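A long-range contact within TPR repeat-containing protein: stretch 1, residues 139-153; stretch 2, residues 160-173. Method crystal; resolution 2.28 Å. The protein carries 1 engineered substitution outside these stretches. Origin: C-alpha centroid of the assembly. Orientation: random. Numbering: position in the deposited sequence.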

# COMPACT_ATOMS: atom_id res chain seq x y z
N THR A 139 -8.57 6.11 -14.97
CA THR A 139 -7.73 5.88 -13.80
C THR A 139 -6.38 6.58 -13.80
O THR A 139 -5.64 6.56 -14.79
CB THR A 139 -7.48 4.38 -13.61
OG1 THR A 139 -8.72 3.68 -13.75
CG2 THR A 139 -6.90 4.11 -12.21
N THR A 140 -6.06 7.19 -12.66
CA THR A 140 -4.81 7.93 -12.54
C THR A 140 -4.03 7.63 -11.27
O THR A 140 -2.86 8.00 -11.17
CB THR A 140 -5.06 9.44 -12.57
OG1 THR A 140 -5.92 9.82 -11.48
CG2 THR A 140 -5.71 9.83 -13.89
N ASP A 141 -4.66 6.97 -10.31
CA ASP A 141 -3.97 6.66 -9.06
C ASP A 141 -2.88 5.62 -9.29
O ASP A 141 -3.16 4.45 -9.54
CB ASP A 141 -4.97 6.15 -8.01
CG ASP A 141 -4.36 6.08 -6.62
OD1 ASP A 141 -3.15 6.36 -6.49
OD2 ASP A 141 -5.11 5.73 -5.67
N PRO A 142 -1.61 6.05 -9.23
CA PRO A 142 -0.45 5.18 -9.43
C PRO A 142 -0.51 3.92 -8.57
O PRO A 142 -0.28 2.81 -9.05
CB PRO A 142 0.73 6.07 -9.04
CG PRO A 142 0.24 7.43 -9.41
CD PRO A 142 -1.17 7.41 -8.87
N LYS A 143 -0.80 4.12 -7.28
CA LYS A 143 -0.89 3.03 -6.32
C LYS A 143 -1.76 1.92 -6.87
O LYS A 143 -1.42 0.74 -6.75
CB LYS A 143 -1.47 3.56 -5.00
CG LYS A 143 -1.68 2.51 -3.92
CD LYS A 143 -2.32 3.13 -2.68
CE LYS A 143 -1.35 4.01 -1.89
NZ LYS A 143 -0.73 3.29 -0.73
N VAL A 144 -2.88 2.28 -7.49
CA VAL A 144 -3.75 1.27 -8.07
C VAL A 144 -2.92 0.38 -8.99
O VAL A 144 -3.01 -0.84 -8.94
CB VAL A 144 -4.87 1.91 -8.91
CG1 VAL A 144 -5.58 0.85 -9.73
CG2 VAL A 144 -5.85 2.61 -7.99
N PHE A 145 -2.11 1.00 -9.84
CA PHE A 145 -1.29 0.24 -10.77
C PHE A 145 -0.08 -0.43 -10.11
O PHE A 145 0.41 -1.46 -10.60
CB PHE A 145 -0.84 1.13 -11.92
CG PHE A 145 -1.95 1.51 -12.86
CD1 PHE A 145 -2.33 2.84 -13.00
CD2 PHE A 145 -2.59 0.54 -13.62
CE1 PHE A 145 -3.33 3.20 -13.89
CE2 PHE A 145 -3.59 0.89 -14.51
CZ PHE A 145 -3.96 2.23 -14.65
N TYR A 146 0.40 0.15 -9.01
CA TYR A 146 1.55 -0.40 -8.29
C TYR A 146 1.16 -1.70 -7.56
O TYR A 146 1.88 -2.71 -7.61
CB TYR A 146 2.06 0.62 -7.28
CG TYR A 146 3.19 0.13 -6.41
CD1 TYR A 146 3.17 0.31 -5.03
CD2 TYR A 146 4.30 -0.51 -6.97
CE1 TYR A 146 4.22 -0.13 -4.22
CE2 TYR A 146 5.35 -0.95 -6.17
CZ TYR A 146 5.31 -0.76 -4.80
OH TYR A 146 6.35 -1.20 -4.02
N GLU A 147 0.01 -1.66 -6.89
CA GLU A 147 -0.50 -2.80 -6.15
C GLU A 147 -1.04 -3.87 -7.08
O GLU A 147 -1.02 -5.06 -6.75
CB GLU A 147 -1.58 -2.36 -5.17
CG GLU A 147 -1.01 -1.95 -3.82
CD GLU A 147 -1.93 -1.04 -3.04
OE1 GLU A 147 -3.09 -0.86 -3.47
OE2 GLU A 147 -1.48 -0.51 -2.00
N LEU A 148 -1.51 -3.46 -8.25
CA LEU A 148 -2.03 -4.42 -9.20
C LEU A 148 -0.85 -5.16 -9.82
O LEU A 148 -0.90 -6.38 -9.98
CB LEU A 148 -2.87 -3.72 -10.26
CG LEU A 148 -3.46 -4.59 -11.39
CD1 LEU A 148 -4.18 -5.81 -10.84
CD2 LEU A 148 -4.40 -3.73 -12.21
N GLY A 149 0.21 -4.42 -10.14
CA GLY A 149 1.39 -5.04 -10.73
C GLY A 149 2.01 -6.09 -9.82
O GLY A 149 2.46 -7.16 -10.26
N GLN A 150 2.03 -5.77 -8.53
CA GLN A 150 2.57 -6.69 -7.55
C GLN A 150 1.70 -7.94 -7.50
O GLN A 150 2.22 -9.05 -7.37
CB GLN A 150 2.59 -6.04 -6.17
CG GLN A 150 3.57 -4.89 -6.05
CD GLN A 150 3.59 -4.32 -4.66
OE1 GLN A 150 2.65 -3.66 -4.24
NE2 GLN A 150 4.65 -4.61 -3.92
N ALA A 151 0.39 -7.77 -7.61
CA ALA A 151 -0.49 -8.94 -7.57
C ALA A 151 -0.15 -9.82 -8.76
O ALA A 151 -0.01 -11.03 -8.61
CB ALA A 151 -1.94 -8.52 -7.62
N TYR A 152 -0.02 -9.22 -9.94
CA TYR A 152 0.33 -9.96 -11.16
C TYR A 152 1.67 -10.69 -10.97
O TYR A 152 1.79 -11.88 -11.26
CB TYR A 152 0.44 -9.01 -12.36
CG TYR A 152 -0.87 -8.51 -12.91
CD1 TYR A 152 -1.96 -9.38 -13.07
CD2 TYR A 152 -1.01 -7.20 -13.35
CE1 TYR A 152 -3.15 -8.94 -13.65
CE2 TYR A 152 -2.20 -6.75 -13.93
CZ TYR A 152 -3.26 -7.62 -14.07
OH TYR A 152 -4.44 -7.18 -14.65
N TYR A 153 2.67 -9.96 -10.49
CA TYR A 153 4.00 -10.52 -10.28
C TYR A 153 3.99 -11.78 -9.44
O TYR A 153 4.55 -12.80 -9.82
CB TYR A 153 4.90 -9.48 -9.58
CG TYR A 153 6.28 -9.99 -9.23
CD1 TYR A 153 7.33 -9.91 -10.14
CD2 TYR A 153 6.55 -10.51 -7.96
CE1 TYR A 153 8.62 -10.33 -9.81
CE2 TYR A 153 7.83 -10.95 -7.61
CZ TYR A 153 8.87 -10.85 -8.54
OH TYR A 153 10.14 -11.27 -8.20
N LYS A 160 2.30 -9.09 -17.50
CA LYS A 160 1.28 -8.13 -17.07
C LYS A 160 1.73 -7.25 -15.91
O LYS A 160 1.27 -6.12 -15.76
CB LYS A 160 -0.02 -8.86 -16.73
CG LYS A 160 -0.70 -9.46 -17.93
CD LYS A 160 -1.79 -10.45 -17.55
CE LYS A 160 -3.11 -9.77 -17.25
NZ LYS A 160 -4.16 -10.80 -16.99
N ALA A 161 2.62 -7.77 -15.07
CA ALA A 161 3.13 -6.97 -13.96
C ALA A 161 3.95 -5.83 -14.55
O ALA A 161 3.88 -4.69 -14.07
CB ALA A 161 4.02 -7.82 -13.04
N ASP A 162 4.71 -6.13 -15.60
CA ASP A 162 5.56 -5.13 -16.25
C ASP A 162 4.75 -3.98 -16.83
O ASP A 162 5.03 -2.82 -16.56
CB ASP A 162 6.39 -5.80 -17.37
CG ASP A 162 7.67 -5.02 -17.72
OD1 ASP A 162 8.18 -4.27 -16.86
OD2 ASP A 162 8.17 -5.17 -18.86
N SER A 163 3.73 -4.32 -17.62
CA SER A 163 2.88 -3.30 -18.25
C SER A 163 2.25 -2.42 -17.18
O SER A 163 2.14 -1.20 -17.35
CB SER A 163 1.77 -3.96 -19.07
OG SER A 163 2.32 -4.83 -20.03
N SER A 164 1.84 -3.05 -16.10
CA SER A 164 1.21 -2.33 -15.00
C SER A 164 2.25 -1.44 -14.33
O SER A 164 1.92 -0.37 -13.82
CB SER A 164 0.61 -3.33 -14.01
OG SER A 164 0.06 -2.67 -12.88
N PHE A 165 3.50 -1.87 -14.32
CA PHE A 165 4.54 -1.04 -13.71
C PHE A 165 4.91 0.08 -14.68
O PHE A 165 5.30 1.17 -14.27
CB PHE A 165 5.78 -1.88 -13.36
CG PHE A 165 5.55 -2.86 -12.25
CD1 PHE A 165 4.90 -2.46 -11.07
CD2 PHE A 165 5.95 -4.19 -12.38
CE1 PHE A 165 4.66 -3.38 -10.04
CE2 PHE A 165 5.72 -5.11 -11.36
CZ PHE A 165 5.07 -4.71 -10.19
N VAL A 166 4.78 -0.20 -15.98
CA VAL A 166 5.05 0.82 -17.00
C VAL A 166 4.05 1.95 -16.78
O VAL A 166 4.35 3.11 -17.04
CB VAL A 166 4.83 0.28 -18.43
CG1 VAL A 166 4.73 1.43 -19.40
CG2 VAL A 166 5.99 -0.62 -18.82
N LYS A 167 2.86 1.60 -16.30
CA LYS A 167 1.82 2.59 -16.03
C LYS A 167 2.17 3.45 -14.83
O LYS A 167 1.85 4.65 -14.82
CB LYS A 167 0.47 1.91 -15.77
CG LYS A 167 -0.33 1.59 -17.00
CD LYS A 167 -0.86 2.86 -17.65
CE LYS A 167 -1.80 2.53 -18.79
NZ LYS A 167 -2.43 3.74 -19.36
N VAL A 168 2.79 2.86 -13.82
CA VAL A 168 3.17 3.63 -12.64
C VAL A 168 4.18 4.69 -13.10
O VAL A 168 4.11 5.85 -12.70
CB VAL A 168 3.82 2.74 -11.56
CG1 VAL A 168 4.31 3.59 -10.39
CG2 VAL A 168 2.80 1.73 -11.06
N LEU A 169 5.09 4.28 -13.96
CA LEU A 169 6.09 5.19 -14.50
C LEU A 169 5.46 6.29 -15.34
O LEU A 169 5.82 7.46 -15.20
CB LEU A 169 7.12 4.42 -15.34
CG LEU A 169 8.13 3.67 -14.48
CD1 LEU A 169 8.93 2.72 -15.36
CD2 LEU A 169 9.02 4.67 -13.75
N GLU A 170 4.52 5.93 -16.21
CA GLU A 170 3.86 6.91 -17.05
C GLU A 170 3.25 8.03 -16.23
O GLU A 170 3.36 9.20 -16.58
CB GLU A 170 2.76 6.26 -17.88
CG GLU A 170 3.21 5.22 -18.88
CD GLU A 170 2.07 4.76 -19.76
OE1 GLU A 170 0.90 5.00 -19.40
OE2 GLU A 170 2.34 4.15 -20.82
N LEU A 171 2.59 7.67 -15.14
CA LEU A 171 1.92 8.63 -14.28
C LEU A 171 2.88 9.42 -13.40
O LEU A 171 2.65 10.59 -13.11
CB LEU A 171 0.91 7.89 -13.39
CG LEU A 171 -0.04 6.92 -14.11
CD1 LEU A 171 -0.91 6.24 -13.07
CD2 LEU A 171 -0.90 7.66 -15.13
N LYS A 172 3.95 8.78 -12.95
CA LYS A 172 4.96 9.47 -12.13
C LYS A 172 6.32 9.09 -12.71
O LYS A 172 6.96 8.15 -12.24
CB LYS A 172 4.88 9.05 -10.66
CG LYS A 172 3.58 9.43 -9.96
CD LYS A 172 3.33 10.92 -9.96
CE LYS A 172 2.07 11.27 -9.16
NZ LYS A 172 2.15 10.81 -7.75
N PRO A 173 6.78 9.83 -13.74
CA PRO A 173 8.05 9.61 -14.43
C PRO A 173 9.28 9.58 -13.54
O PRO A 173 9.48 10.47 -12.73
CB PRO A 173 8.09 10.78 -15.43
CG PRO A 173 6.68 11.08 -15.67
CD PRO A 173 6.07 10.99 -14.30

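Helices 142-153 and 160-171 pack almost antiparallel, with 166° between their N-to-C directions and axes approaching to 7.8 Å, and the two stretches together bury 766 Å². Three residues cover the most surface: Phe 145, Leu 171 and Tyr 152.

Phe 145 contributes 89 Å² and behaves as a knob in a hole formed by Ser 164, Lys 167, Val 168 and Leu 171. Its CA-to-CB bond points toward the second helix, and Lys 167 CB lies 4.0 Å from the ring centroid, 17° off the normal, so the aliphatic base of the lysine covers one face. Phe 145 CB also meets Val 168 CG2 at 3.8 Å. The backbone of the same residue supplies the one hydrogen bond across the contact: Ser 164 OG donates to Phe 145 O at 2.6 Å. Phe 145 O also accepts from Gly 149 N within its own helix (3.0 Å), so the serine adds a second donor to an oxygen already used by the helix.

Leu 171 covers 77 Å² near the start of the first helix. Leu 171 CD1 lies 3.7 Å from Phe 145 CD1, 4.0 Å from Pro 142 CG and 3.2 Å from Thr 140 O, so one methyl touches ring, proline and loop backbone.

Tyr 152, with 76 Å², repeats the aromatic-lysine arrangement at the other end: Lys 160 CB stands 3.9 Å from the ring centroid, 12° off the normal. Tyr 152 CB packs against Ala 161 CB at 3.8 Å.

Between these ends the backbones come close, Gly 149 CA to Ala 161 CA being 4.1 Å. The glycine fits the space available: an ideal CB there would point toward the second helix and lie 2.5 Å from Phe 165 CE1, a clash.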